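Local coordinates for protein transcriptional regulator, MerR family (PDB 3GP4) that probably binds promoter DNA through a winged helix-turn-helix domain and regulates transcription as a dimer, as in other regulators of the MerR family, at residues Thr18-Glu23 with Gly37-Gly42; Ile25-Pro30 with Leu50-Met55. All coordinates share one frame; numbering follows the deposited sequence.

Contact 1. Residues Thr18-Glu23 with Gly37-Gly42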
ATOM      1  N   THR A  18      -2.853  13.598  16.317  1.00 26.60           N
ATOM      2  CA  THR A  18      -3.211  13.450  14.879  1.00 26.52           C
ATOM      3  C   THR A  18      -4.497  14.221  14.574  1.00 26.36           C
ATOM      4  O   THR A  18      -4.638  14.852  13.496  1.00 24.88           O
ATOM      5  CB  THR A  18      -3.364  11.985  14.483  1.00 27.42           C
ATOM      6  OG1 THR A  18      -2.110  11.328  14.704  1.00 29.90           O
ATOM      7  CG2 THR A  18      -3.748  11.845  12.977  1.00 27.67           C
ATOM      8  N   ILE A  19      -5.433  14.166  15.517  1.00 25.41           N
ATOM      9  CA  ILE A  19      -6.650  14.965  15.382  1.00 25.76           C
ATOM     10  C   ILE A  19      -6.315  16.471  15.311  1.00 25.29           C
ATOM     11  O   ILE A  19      -6.817  17.175  14.411  1.00 26.76           O
ATOM     12  CB  ILE A  19      -7.677  14.678  16.514  1.00 25.20           C
ATOM     13  CG1 ILE A  19      -8.245  13.255  16.359  1.00 27.36           C
ATOM     14  CG2 ILE A  19      -8.782  15.760  16.483  1.00 26.88           C
ATOM     15  CD1 ILE A  19      -9.130  12.750  17.500  1.00 28.18           C
ATOM     16  N   ARG A  20      -5.486  16.967  16.231  1.00 23.95           N
ATOM     17  CA  ARG A  20      -5.113  18.389  16.241  1.00 24.43           C
ATOM     18  C   ARG A  20      -4.456  18.781  14.910  1.00 24.61           C
ATOM     19  O   ARG A  20      -4.721  19.866  14.378  1.00 23.72           O
ATOM     20  CB  ARG A  20      -4.138  18.734  17.381  1.00 25.37           C
ATOM     21  CG  ARG A  20      -4.690  18.662  18.818  1.00 25.22           C
ATOM     22  CD  ARG A  20      -3.546  18.736  19.839  1.00 26.43           C
ATOM     23  NE  ARG A  20      -4.085  18.777  21.195  1.00 29.49           N
ATOM     24  CZ  ARG A  20      -4.165  17.733  22.022  1.00 31.56           C
ATOM     25  NH1 ARG A  20      -3.685  16.549  21.672  1.00 31.28           N
ATOM     26  NH2 ARG A  20      -4.713  17.891  23.223  1.00 32.09           N
ATOM     27  N   TYR A  21      -3.581  17.898  14.416  1.00 23.43           N
ATOM     28  CA  TYR A  21      -2.912  18.120  13.124  1.00 24.21           C
ATOM     29  C   TYR A  21      -3.916  18.179  11.939  1.00 22.85           C
ATOM     30  O   TYR A  21      -3.825  19.058  11.103  1.00 23.98           O
ATOM     31  CB  TYR A  21      -1.848  17.024  12.909  1.00 24.38           C
ATOM     32  CG  TYR A  21      -1.277  16.969  11.498  1.00 25.94           C
ATOM     33  CD1 TYR A  21      -0.373  17.922  11.054  1.00 26.21           C
ATOM     34  CD2 TYR A  21      -1.640  15.935  10.628  1.00 31.60           C
ATOM     35  CE1 TYR A  21       0.149  17.869   9.756  1.00 30.45           C
ATOM     36  CE2 TYR A  21      -1.124  15.868   9.339  1.00 30.64           C
ATOM     37  CZ  TYR A  21      -0.234  16.832   8.921  1.00 31.50           C
ATOM     38  OH  TYR A  21       0.263  16.743   7.656  1.00 33.67           O
ATOM     39  N   TYR A  22      -4.853  17.237  11.880  1.00 23.25           N
ATOM     40  CA  TYR A  22      -5.931  17.246  10.867  1.00 23.64           C
ATOM     41  C   TYR A  22      -6.681  18.584  10.882  1.00 23.60           C
ATOM     42  O   TYR A  22      -6.969  19.145   9.828  1.00 22.24           O
ATOM     43  CB  TYR A  22      -6.976  16.162  11.135  1.00 23.56           C
ATOM     44  CG  TYR A  22      -6.614  14.727  10.830  1.00 25.29           C
ATOM     45  CD1 TYR A  22      -5.420  14.390  10.169  1.00 29.72           C
ATOM     46  CD2 TYR A  22      -7.494  13.699  11.179  1.00 27.43           C
ATOM     47  CE1 TYR A  22      -5.120  13.050   9.892  1.00 26.26           C
ATOM     48  CE2 TYR A  22      -7.202  12.365  10.917  1.00 28.50           C
ATOM     49  CZ  TYR A  22      -6.012  12.056  10.279  1.00 28.08           C
ATOM     50  OH  TYR A  22      -5.750  10.744  10.038  1.00 29.21           O
ATOM     51  N   GLU A  23      -6.996  19.087  12.066  1.00 23.39           N
ATOM     52  CA  GLU A  23      -7.758  20.360  12.107  1.00 24.14           C
ATOM     53  C   GLU A  23      -6.850  21.515  11.652  1.00 24.94           C
ATOM     54  O   GLU A  23      -7.239  22.354  10.821  1.00 24.71           O
ATOM     55  CB  GLU A  23      -8.354  20.618  13.509  1.00 25.39           C
ATOM     56  CG  GLU A  23      -9.117  22.013  13.615  1.00 26.41           C
ATOM     57  CD  GLU A  23      -9.458  22.376  15.053  1.00 29.58           C
ATOM     58  OE1 GLU A  23      -8.786  21.845  15.962  1.00 26.85           O
ATOM     59  OE2 GLU A  23     -10.404  23.177  15.291  1.00 28.24           O
ATOM     60  N   GLY A  37     -12.619  27.165  26.146  1.00 34.11           N
ATOM     61  CA  GLY A  37     -11.671  27.180  25.046  1.00 32.95           C
ATOM     62  C   GLY A  37     -11.246  25.795  24.565  1.00 32.83           C
ATOM     63  O   GLY A  37     -10.494  25.700  23.597  1.00 32.22           O
ATOM     64  N   VAL A  38     -11.707  24.726  25.220  1.00 32.97           N
ATOM     65  CA  VAL A  38     -11.301  23.369  24.802  1.00 33.18           C
ATOM     66  C   VAL A  38     -12.216  22.856  23.683  1.00 32.48           C
ATOM     67  O   VAL A  38     -13.343  23.325  23.564  1.00 32.98           O
ATOM     68  CB  VAL A  38     -11.216  22.352  25.987  1.00 34.73           C
ATOM     69  CG1 VAL A  38     -10.359  22.926  27.124  1.00 35.26           C
ATOM     70  CG2 VAL A  38     -12.588  21.958  26.485  1.00 34.70           C
ATOM     71  N   ARG A  39     -11.732  21.909  22.862  1.00 31.15           N
ATOM     72  CA  ARG A  39     -12.545  21.368  21.775  1.00 30.14           C
ATOM     73  C   ARG A  39     -13.704  20.514  22.296  1.00 30.64           C
ATOM     74  O   ARG A  39     -13.549  19.756  23.260  1.00 31.51           O
ATOM     75  CB  ARG A  39     -11.685  20.510  20.828  1.00 28.58           C
ATOM     76  CG  ARG A  39     -10.499  21.249  20.192  1.00 26.20           C
ATOM     77  CD  ARG A  39      -9.745  20.303  19.274  1.00 25.49           C
ATOM     78  NE  ARG A  39      -8.616  20.952  18.623  1.00 26.56           N
ATOM     79  CZ  ARG A  39      -7.446  21.202  19.189  1.00 24.90           C
ATOM     80  NH1 ARG A  39      -7.224  20.912  20.477  1.00 26.83           N
ATOM     81  NH2 ARG A  39      -6.489  21.756  18.470  1.00 27.95           N
ATOM     82  N   LYS A  40     -14.848  20.637  21.646  1.00 31.05           N
ATOM     83  CA  LYS A  40     -15.969  19.731  21.848  1.00 31.88           C
ATOM     84  C   LYS A  40     -16.369  19.116  20.504  1.00 31.75           C
ATOM     85  O   LYS A  40     -16.656  19.816  19.535  1.00 32.09           O
ATOM     86  CB  LYS A  40     -17.146  20.399  22.570  1.00 33.92           C
ATOM     87  CG  LYS A  40     -17.990  21.415  21.790  1.00 37.13           C
ATOM     88  CD  LYS A  40     -18.911  22.138  22.774  1.00 42.53           C
ATOM     89  CE  LYS A  40     -19.965  22.933  22.080  1.00 41.61           C
ATOM     90  NZ  LYS A  40     -21.278  22.737  22.780  1.00 45.60           N
ATOM     91  N   PHE A  41     -16.324  17.795  20.463  1.00 31.02           N
ATOM     92  CA  PHE A  41     -16.560  17.066  19.233  1.00 30.31           C
ATOM     93  C   PHE A  41     -17.978  16.585  19.162  1.00 29.68           C
ATOM     94  O   PHE A  41     -18.531  16.109  20.161  1.00 30.98           O
ATOM     95  CB  PHE A  41     -15.607  15.874  19.130  1.00 28.81           C
ATOM     96  CG  PHE A  41     -14.159  16.269  18.999  1.00 27.14           C
ATOM     97  CD1 PHE A  41     -13.555  16.259  17.760  1.00 26.02           C
ATOM     98  CD2 PHE A  41     -13.408  16.644  20.111  1.00 24.28           C
ATOM     99  CE1 PHE A  41     -12.209  16.622  17.617  1.00 26.29           C
ATOM    100  CE2 PHE A  41     -12.055  16.991  19.980  1.00 26.42           C
ATOM    101  CZ  PHE A  41     -11.463  16.991  18.743  1.00 25.73           C
ATOM    102  N   GLY A  42     -18.541  16.696  17.965  1.00 29.15           N
ATOM    103  CA  GLY A  42     -19.846  16.127  17.622  1.00 28.98           C
ATOM    104  C   GLY A  42     -19.703  14.974  16.628  1.00 29.29           C
ATOM    105  O   GLY A  42     -18.587  14.645  16.198  1.00 28.20           O
TER
HETATM  106  O   HOH W   1      -5.228  21.915  15.806  1.00 30.81           O
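R39 reaches across to helix 16-25 with its chain extended from CG to NE, and its guanidinium meets E23 along one edge. R39 NE gives E23 OE1 a nearly straight salt-bridge hydrogen bond, 2.8 Å at 174°, on the syn lone pair of the oxygen and almost in the guanidinium plane. R39 NH2 adds a weak bond to the same OE1, and the carboxylate is turned 62° from the guanidinium plane. E23 spans the gap because its CG stands anti to the backbone N (chi1 177°) on an extended chain. Its other oxygen, OE2, pairs with R33 and the backbone N of I31. R20 lays its CG over one face of the R39 guanidinium, 3.6 Å from R39 NH2. The like charges R20 NE and R39 NH1 come within 3.9 Å, but R20 NH1 has its own salt bridge to D17. A water joins R20 O to R39 NH2, the latter bond weak. Two residues on, F41 CE1 comes obliquely against I19 CG2 at 3.7 Å; this pair is buried, whereas R20, E23 and R39 are partly exposed. By family, helices 5-12 and 16-25 probably form the helix-turn-helix, with 16-25 the likely recognition helix and 37-42 part of a wing-like loop. S12 and A8 of helix 5-12 touch I19 and F41 respectively, while I49 of helix 43-57 touches both.

Contact 2. Residues Ile25-Pro30 with Leu50-Met55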
ATOM      1  N   ILE A  25      -4.244  21.685   9.725  1.00 24.38           N
ATOM      2  CA  ILE A  25      -3.885  21.840   8.310  1.00 26.27           C
ATOM      3  C   ILE A  25      -5.081  21.782   7.329  1.00 25.25           C
ATOM      4  O   ILE A  25      -4.911  21.884   6.114  1.00 26.08           O
ATOM      5  CB  ILE A  25      -2.740  20.900   7.875  1.00 25.98           C
ATOM      6  CG1 ILE A  25      -3.180  19.437   7.826  1.00 27.62           C
ATOM      7  CG2 ILE A  25      -1.427  21.216   8.676  1.00 31.49           C
ATOM      8  CD1 ILE A  25      -2.321  18.654   6.824  1.00 29.93           C
ATOM      9  N   GLY A  26      -6.272  21.630   7.886  1.00 24.82           N
ATOM     10  CA  GLY A  26      -7.500  21.655   7.111  1.00 24.84           C
ATOM     11  C   GLY A  26      -7.913  20.348   6.470  1.00 25.27           C
ATOM     12  O   GLY A  26      -8.493  20.349   5.367  1.00 26.47           O
ATOM     13  N   LEU A  27      -7.605  19.237   7.124  1.00 23.36           N
ATOM     14  CA  LEU A  27      -8.118  17.941   6.683  1.00 23.88           C
ATOM     15  C   LEU A  27      -9.524  17.680   7.206  1.00 23.83           C
ATOM     16  O   LEU A  27     -10.326  17.023   6.542  1.00 25.43           O
ATOM     17  CB  LEU A  27      -7.204  16.840   7.157  1.00 23.19           C
ATOM     18  CG  LEU A  27      -5.940  16.706   6.284  1.00 23.61           C
ATOM     19  CD1 LEU A  27      -4.983  15.751   7.045  1.00 23.45           C
ATOM     20  CD2 LEU A  27      -6.225  16.143   4.902  1.00 20.89           C
ATOM     21  N   ILE A  28      -9.826  18.232   8.373  1.00 24.16           N
ATOM     22  CA  ILE A  28     -11.186  18.152   8.949  1.00 24.88           C
ATOM     23  C   ILE A  28     -11.683  19.560   9.250  1.00 25.35           C
ATOM     24  O   ILE A  28     -10.880  20.504   9.354  1.00 26.14           O
ATOM     25  CB  ILE A  28     -11.268  17.259  10.210  1.00 25.53           C
ATOM     26  CG1 ILE A  28     -10.535  17.911  11.408  1.00 24.65           C
ATOM     27  CG2 ILE A  28     -10.783  15.822   9.854  1.00 22.36           C
ATOM     28  CD1 ILE A  28     -10.439  17.058  12.701  1.00 25.50           C
ATOM     29  N   PRO A  29     -13.008  19.719   9.338  1.00 26.27           N
ATOM     30  CA  PRO A  29     -13.526  21.078   9.588  1.00 26.92           C
ATOM     31  C   PRO A  29     -13.127  21.605  10.979  1.00 27.45           C
ATOM     32  O   PRO A  29     -12.918  20.814  11.899  1.00 27.44           O
ATOM     33  CB  PRO A  29     -15.051  20.909   9.472  1.00 27.50           C
ATOM     34  CG  PRO A  29     -15.258  19.657   8.676  1.00 27.76           C
ATOM     35  CD  PRO A  29     -14.070  18.754   9.007  1.00 25.42           C
ATOM     36  N   PRO A  30     -13.039  22.943  11.156  1.00 27.65           N
ATOM     37  CA  PRO A  30     -12.703  23.461  12.481  1.00 27.78           C
ATOM     38  C   PRO A  30     -13.666  22.949  13.550  1.00 27.38           C
ATOM     39  O   PRO A  30     -14.854  22.841  13.314  1.00 26.72           O
ATOM     40  CB  PRO A  30     -12.889  24.970  12.321  1.00 27.46           C
ATOM     41  CG  PRO A  30     -12.688  25.206  10.865  1.00 28.63           C
ATOM     42  CD  PRO A  30     -13.375  24.035  10.229  1.00 28.36           C
ATOM     43  N   LEU A  50     -12.669   9.940  10.843  1.00 25.89           N
ATOM     44  CA  LEU A  50     -12.707   8.545  10.386  1.00 27.22           C
ATOM     45  C   LEU A  50     -12.480   8.425   8.868  1.00 26.33           C
ATOM     46  O   LEU A  50     -11.669   7.604   8.407  1.00 25.70           O
ATOM     47  CB  LEU A  50     -14.037   7.929  10.819  1.00 27.25           C
ATOM     48  CG  LEU A  50     -14.165   7.638  12.325  1.00 29.27           C
ATOM     49  CD1 LEU A  50     -15.614   7.193  12.622  1.00 32.18           C
ATOM     50  CD2 LEU A  50     -13.196   6.545  12.759  1.00 29.31           C
ATOM     51  N   PHE A  51     -13.181   9.239   8.089  1.00 26.77           N
ATOM     52  CA  PHE A  51     -12.932   9.326   6.641  1.00 26.47           C
ATOM     53  C   PHE A  51     -11.474   9.686   6.319  1.00 26.27           C
ATOM     54  O   PHE A  51     -10.859   9.047   5.419  1.00 23.66           O
ATOM     55  CB  PHE A  51     -13.919  10.303   5.999  1.00 28.36           C
ATOM     56  CG  PHE A  51     -13.789  10.445   4.501  1.00 26.63           C
ATOM     57  CD1 PHE A  51     -14.256   9.453   3.639  1.00 30.45           C
ATOM     58  CD2 PHE A  51     -13.238  11.591   3.970  1.00 32.70           C
ATOM     59  CE1 PHE A  51     -14.150   9.622   2.251  1.00 32.30           C
ATOM     60  CE2 PHE A  51     -13.131  11.766   2.568  1.00 31.44           C
ATOM     61  CZ  PHE A  51     -13.588  10.792   1.730  1.00 31.47           C
ATOM     62  N   THR A  52     -10.919  10.677   7.038  1.00 25.67           N
ATOM     63  CA  THR A  52      -9.547  11.152   6.798  1.00 26.86           C
ATOM     64  C   THR A  52      -8.547  10.046   7.053  1.00 26.83           C
ATOM     65  O   THR A  52      -7.714   9.729   6.167  1.00 27.37           O
ATOM     66  CB  THR A  52      -9.190  12.377   7.679  1.00 26.59           C
ATOM     67  OG1 THR A  52     -10.064  13.446   7.340  1.00 26.70           O
ATOM     68  CG2 THR A  52      -7.724  12.854   7.440  1.00 28.46           C
ATOM     69  N   ARG A  53      -8.664   9.434   8.231  1.00 26.07           N
ATOM     70  CA  ARG A  53      -7.823   8.309   8.612  1.00 26.71           C
ATOM     71  C   ARG A  53      -7.852   7.209   7.532  1.00 24.92           C
ATOM     72  O   ARG A  53      -6.793   6.771   7.071  1.00 24.55           O
ATOM     73  CB  ARG A  53      -8.214   7.742   9.981  1.00 26.93           C
ATOM     74  CG  ARG A  53      -7.224   6.663  10.501  1.00 31.92           C
ATOM     75  CD  ARG A  53      -5.807   7.270  10.617  1.00 40.59           C
ATOM     76  NE  ARG A  53      -4.723   6.276  10.584  1.00 45.54           N
ATOM     77  CZ  ARG A  53      -3.794   6.214   9.632  1.00 47.46           C
ATOM     78  NH1 ARG A  53      -3.798   7.091   8.625  1.00 47.57           N
ATOM     79  NH2 ARG A  53      -2.852   5.276   9.687  1.00 49.28           N
ATOM     80  N   GLN A  54      -9.046   6.823   7.097  1.00 25.26           N
ATOM     81  CA  GLN A  54      -9.197   5.690   6.152  1.00 25.20           C
ATOM     82  C   GLN A  54      -8.602   6.036   4.812  1.00 24.64           C
ATOM     83  O   GLN A  54      -7.860   5.219   4.192  1.00 23.59           O
ATOM     84  CB  GLN A  54     -10.658   5.270   6.032  1.00 25.38           C
ATOM     85  CG  GLN A  54     -10.907   4.058   5.089  1.00 27.96           C
ATOM     86  CD  GLN A  54     -12.386   3.727   4.812  1.00 31.06           C
ATOM     87  OE1 GLN A  54     -13.282   4.577   4.939  1.00 33.41           O
ATOM     88  NE2 GLN A  54     -12.640   2.474   4.407  1.00 29.82           N
ATOM     89  N   MET A  55      -8.894   7.257   4.351  1.00 23.08           N
ATOM     90  CA  MET A  55      -8.344   7.734   3.084  1.00 23.67           C
ATOM     91  C   MET A  55      -6.834   7.904   3.090  1.00 25.19           C
ATOM     92  O   MET A  55      -6.180   7.506   2.136  1.00 25.38           O
ATOM     93  CB  MET A  55      -9.041   9.017   2.589  1.00 23.30           C
ATOM     94  CG  MET A  55     -10.504   8.766   2.133  1.00 21.25           C
ATOM     95  SD  MET A  55     -10.817   7.411   0.944  1.00 19.99           S
ATOM     96  CE  MET A  55     -12.088   6.547   1.804  1.00 28.03           C
TER
HETATM   97  O   HOH W   2      -9.854  14.740   5.106  1.00 33.44           O
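T52 sets its methyl against L27: CG2 lies 4.0 Å from both CB and CD1 of L27, the two side chains meeting at a slant. T52 CG2 stands anti to the backbone N, and this same rotation (chi1 -62°) puts OG1 beside the backbone N and anti to the carbonyl carbon, where I28 CG2 comes up to it at 3.5 Å. The I28 side chain runs across T52 at about a right angle. A single threonine of helix 43-57 therefore meets two successive residues of the loop. G26 ends helix 16-25 in a Schellman motif, and L27, the next residue, points its side chain toward helix 43-57. L27 O and T52 OG1 are 3.7 Å apart, and a water bridges them, donating to L27 O at 2.7 Å and to T52 OG1 at 2.6 Å. L27 goes on to I62 and L65 of helix 62-74, and I28 to W48 and I49, so the loop packs between helices of the probable DNA-binding domain. The chemistry is that of a small apolar joint with one polar seam: the methyl packs on L27 and the hydroxyl on I28, the surrounding helices completing the burial, while T52 OG1 gives its proton to W48 O and accepts from the water, so that both its functions are used inside the core.

How the contacts relate
Both contacts join parts of the loop between helix 16-25 and helix 43-57 to a helix, with centres 11 Å apart and segments that alternate along the chain. Contact 1 is partly buried and mixed, an apolar pair inside with a charged network toward the surface; contact 2 is smaller, buried and mostly aliphatic, its polar link made through water. Y22 joins them: its carbonyl O probably accepts a hydrogen bond from L27 N, and its ring CZ packs on T52 CG2. E23 OE2 also touches P30 CA. Contact 1 sets the later part of the loop on helix 16-25, contact 2 its first part on helix 43-57, about 12 Å from the centre of the chain against about 21 Å for contact 1.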